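Long-range contact in outer membrane porin protein 32 (Delftia acidovorans, PDB 2FGQ), which forms trimeric, anion-selective channels across the bacterial outer membrane as a beta-barrel porin: residues A127-I132 and T201-I206. Numbering follows the deposited sequence.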
ATOM      1  N   ALA A 127       5.679  16.835 -10.270  1.00 16.22           N
ATOM      2  CA  ALA A 127       5.059  15.520 -10.018  1.00 16.49           C
ATOM      3  C   ALA A 127       3.943  15.231 -11.013  1.00 15.18           C
ATOM      4  O   ALA A 127       3.702  14.063 -11.359  1.00 16.26           O
ATOM      5  CB  ALA A 127       4.505  15.493  -8.603  1.00 18.09           C
ATOM      6  N   ASP A 128       3.283  16.286 -11.507  1.00 14.19           N
ATOM      7  CA  ASP A 128       2.075  16.114 -12.315  1.00 12.86           C
ATOM      8  C   ASP A 128       2.078  17.063 -13.518  1.00 13.07           C
ATOM      9  O   ASP A 128       1.112  17.782 -13.790  1.00 13.20           O
ATOM     10  CB  ASP A 128       0.824  16.316 -11.465  1.00 13.23           C
ATOM     11  CG  ASP A 128       0.677  15.254 -10.397  1.00 12.64           C
ATOM     12  OD1 ASP A 128       0.355  14.061 -10.764  1.00 13.51           O
ATOM     13  OD2 ASP A 128       0.918  15.511  -9.192  1.00 15.61           O
ATOM     14  N   ASP A 129       3.172  17.001 -14.267  1.00 12.61           N
ATOM     15  CA  ASP A 129       3.307  17.850 -15.468  1.00 12.92           C
ATOM     16  C   ASP A 129       2.589  17.309 -16.674  1.00 12.62           C
ATOM     17  O   ASP A 129       2.732  17.856 -17.777  1.00 13.70           O
ATOM     18  CB  ASP A 129       4.777  18.129 -15.745  1.00 13.88           C
ATOM     19  CG  ASP A 129       5.293  19.313 -14.969  1.00 15.67           C
ATOM     20  OD1 ASP A 129       4.472  20.175 -14.535  1.00 17.78           O
ATOM     21  OD2 ASP A 129       6.519  19.469 -14.775  1.00 16.31           O
ATOM     22  N   ASN A 130       1.783  16.266 -16.486  1.00 12.37           N
ATOM     23  CA  ASN A 130       0.782  15.924 -17.490  1.00 11.86           C
ATOM     24  C   ASN A 130      -0.535  16.699 -17.337  1.00 11.60           C
ATOM     25  O   ASN A 130      -1.431  16.542 -18.151  1.00 12.01           O
ATOM     26  CB  ASN A 130       0.518  14.404 -17.566  1.00 12.37           C
ATOM     27  CG  ASN A 130       0.050  13.776 -16.263  1.00 11.61           C
ATOM     28  OD1 ASN A 130       0.100  12.509 -16.134  1.00 18.32           O
ATOM     29  ND2 ASN A 130      -0.362  14.579 -15.313  1.00  8.93           N
ATOM     30  N   GLY A 131      -0.641  17.529 -16.311  1.00 11.49           N
ATOM     31  CA  GLY A 131      -1.816  18.353 -16.113  1.00 11.23           C
ATOM     32  C   GLY A 131      -3.069  17.624 -15.690  1.00 10.79           C
ATOM     33  O   GLY A 131      -4.170  18.169 -15.788  1.00 12.41           O
ATOM     34  N   ILE A 132      -2.924  16.387 -15.187  1.00  9.38           N
ATOM     35  CA  ILE A 132      -4.097  15.571 -14.876  1.00  8.97           C
ATOM     36  C   ILE A 132      -4.552  15.691 -13.385  1.00  9.55           C
ATOM     37  O   ILE A 132      -5.704  16.003 -13.119  1.00 10.62           O
ATOM     38  CB  ILE A 132      -3.875  14.117 -15.307  1.00 10.10           C
ATOM     39  CG1 ILE A 132      -3.662  14.032 -16.809  1.00 12.40           C
ATOM     40  CG2 ILE A 132      -5.063  13.285 -14.864  1.00 11.96           C
ATOM     41  CD1 ILE A 132      -3.347  12.651 -17.357  1.00 15.10           C
ATOM     42  N   THR A 201       9.632  27.421 -15.114  1.00 12.87           N
ATOM     43  CA  THR A 201       8.831  27.316 -16.340  1.00 12.45           C
ATOM     44  C   THR A 201       7.361  27.281 -15.937  1.00 12.96           C
ATOM     45  O   THR A 201       7.001  26.636 -14.960  1.00 13.30           O
ATOM     46  CB  THR A 201       9.192  26.033 -17.096  1.00 12.86           C
ATOM     47  OG1 THR A 201      10.550  26.083 -17.557  1.00 14.07           O
ATOM     48  CG2 THR A 201       8.374  25.808 -18.338  1.00 13.62           C
ATOM     49  N   ASP A 202       6.532  28.030 -16.645  1.00 12.26           N
ATOM     50  CA  ASP A 202       5.080  27.935 -16.499  1.00 13.01           C
ATOM     51  C   ASP A 202       4.551  26.917 -17.500  1.00 13.24           C
ATOM     52  O   ASP A 202       4.943  26.912 -18.661  1.00 14.83           O
ATOM     53  CB  ASP A 202       4.395  29.256 -16.849  1.00 13.93           C
ATOM     54  CG  ASP A 202       4.644  30.357 -15.865  1.00 17.27           C
ATOM     55  OD1 ASP A 202       5.119  30.125 -14.737  1.00 18.45           O
ATOM     56  OD2 ASP A 202       4.409  31.559 -16.182  1.00 23.91           O
ATOM     57  N   ARG A 203       3.612  26.100 -17.066  1.00 12.31           N
ATOM     58  CA  ARG A 203       2.893  25.201 -17.931  1.00 12.33           C
ATOM     59  C   ARG A 203       1.491  25.789 -18.086  1.00 12.13           C
ATOM     60  O   ARG A 203       0.666  25.719 -17.179  1.00 13.06           O
ATOM     61  CB  ARG A 203       2.822  23.794 -17.308  1.00 11.91           C
ATOM     62  CG  ARG A 203       2.156  22.743 -18.157  1.00 13.72           C
ATOM     63  CD  ARG A 203       1.845  21.473 -17.388  1.00 13.54           C
ATOM     64  NE  ARG A 203       1.546  20.324 -18.239  1.00 12.81           N
ATOM     65  CZ  ARG A 203       0.403  20.168 -18.914  1.00 13.98           C
ATOM     66  NH1 ARG A 203      -0.596  21.050 -18.786  1.00 13.40           N
ATOM     67  NH2 ARG A 203       0.248  19.099 -19.667  1.00 14.95           N
ATOM     68  N   ASP A 204       1.222  26.333 -19.268  1.00 11.88           N
ATOM     69  CA  ASP A 204      -0.041  27.000 -19.586  1.00 12.73           C
ATOM     70  C   ASP A 204      -0.860  26.080 -20.491  1.00 12.61           C
ATOM     71  O   ASP A 204      -0.327  25.548 -21.445  1.00 14.71           O
ATOM     72  CB  ASP A 204       0.225  28.328 -20.331  1.00 13.09           C
ATOM     73  CG  ASP A 204       1.014  29.302 -19.532  1.00 16.48           C
ATOM     74  OD1 ASP A 204       0.956  29.239 -18.275  1.00 16.72           O
ATOM     75  OD2 ASP A 204       1.708  30.198 -20.078  1.00 21.43           O
ATOM     76  N   GLU A 205      -2.142  25.914 -20.218  1.00 11.39           N
ATOM     77  CA  GLU A 205      -2.977  25.000 -20.982  1.00 11.93           C
ATOM     78  C   GLU A 205      -4.350  25.616 -21.185  1.00 11.98           C
ATOM     79  O   GLU A 205      -5.015  26.027 -20.241  1.00 12.88           O
ATOM     80  CB  GLU A 205      -3.116  23.713 -20.191  1.00 12.64           C
ATOM     81  CG  GLU A 205      -3.787  22.524 -20.838  1.00 13.87           C
ATOM     82  CD  GLU A 205      -4.109  21.476 -19.784  1.00 18.71           C
ATOM     83  OE1 GLU A 205      -3.325  20.493 -19.693  1.00 15.72           O
ATOM     84  OE2 GLU A 205      -5.116  21.671 -19.021  1.00 17.53           O
ATOM     85  N   ILE A 206      -4.773  25.662 -22.436  1.00 11.86           N
ATOM     86  CA  ILE A 206      -6.113  26.086 -22.796  1.00 13.51           C
ATOM     87  C   ILE A 206      -6.749  24.943 -23.579  1.00 11.85           C
ATOM     88  O   ILE A 206      -6.143  24.396 -24.509  1.00 12.08           O
ATOM     89  CB  ILE A 206      -6.096  27.406 -23.579  1.00 15.02           C
ATOM     90  CG1 ILE A 206      -7.531  27.812 -23.918  1.00 15.56           C
ATOM     91  CG2 ILE A 206      -5.347  27.249 -24.842  1.00 17.94           C
ATOM     92  CD1 ILE A 206      -7.682  29.225 -24.373  1.00 20.03           C
TER
HETATM   93  O   HOH W   1      -5.069  20.672 -16.572  1.00 14.73           O
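One face of the R203 guanidinium lies against the turn 128-131, with G131 N 3.7 Å above the middle of the guanidinium plane; at the edges lie D129 O, tilted out of the plane, and the E205 carboxylate. R203 NE gives D129 O its main bond, 2.8 Å long, from above the carbonyl plane, while NH2 adds a weak one to the same oxygen. Arginine suits the place because its chain, with CG anti to the backbone N (chi1 -177°) and extended to NE, spans from barrel strand 199-213 to the loop. NH2 also bonds R119 O, and, within the strand, NH1 forms a salt bridge with E205 OE1, 2.9 Å away. Glycine fits position 131: phi is positive, and a CB would collide with R203 NH1 and E205 OE1. A water donates to both G131 O and E205 OE2. Aspartate suits position 129 because OD2 bonds T194 OG1 and G126 N, helping hold the turn. An alanine at R203 would probably leave D129 O without this donor and E205 without its countercharge. Carbonyls thus tie the loop after helix 96-101 to the barrel wall, while the salt bridge steadies the guanidinium and probably offsets much of its charge.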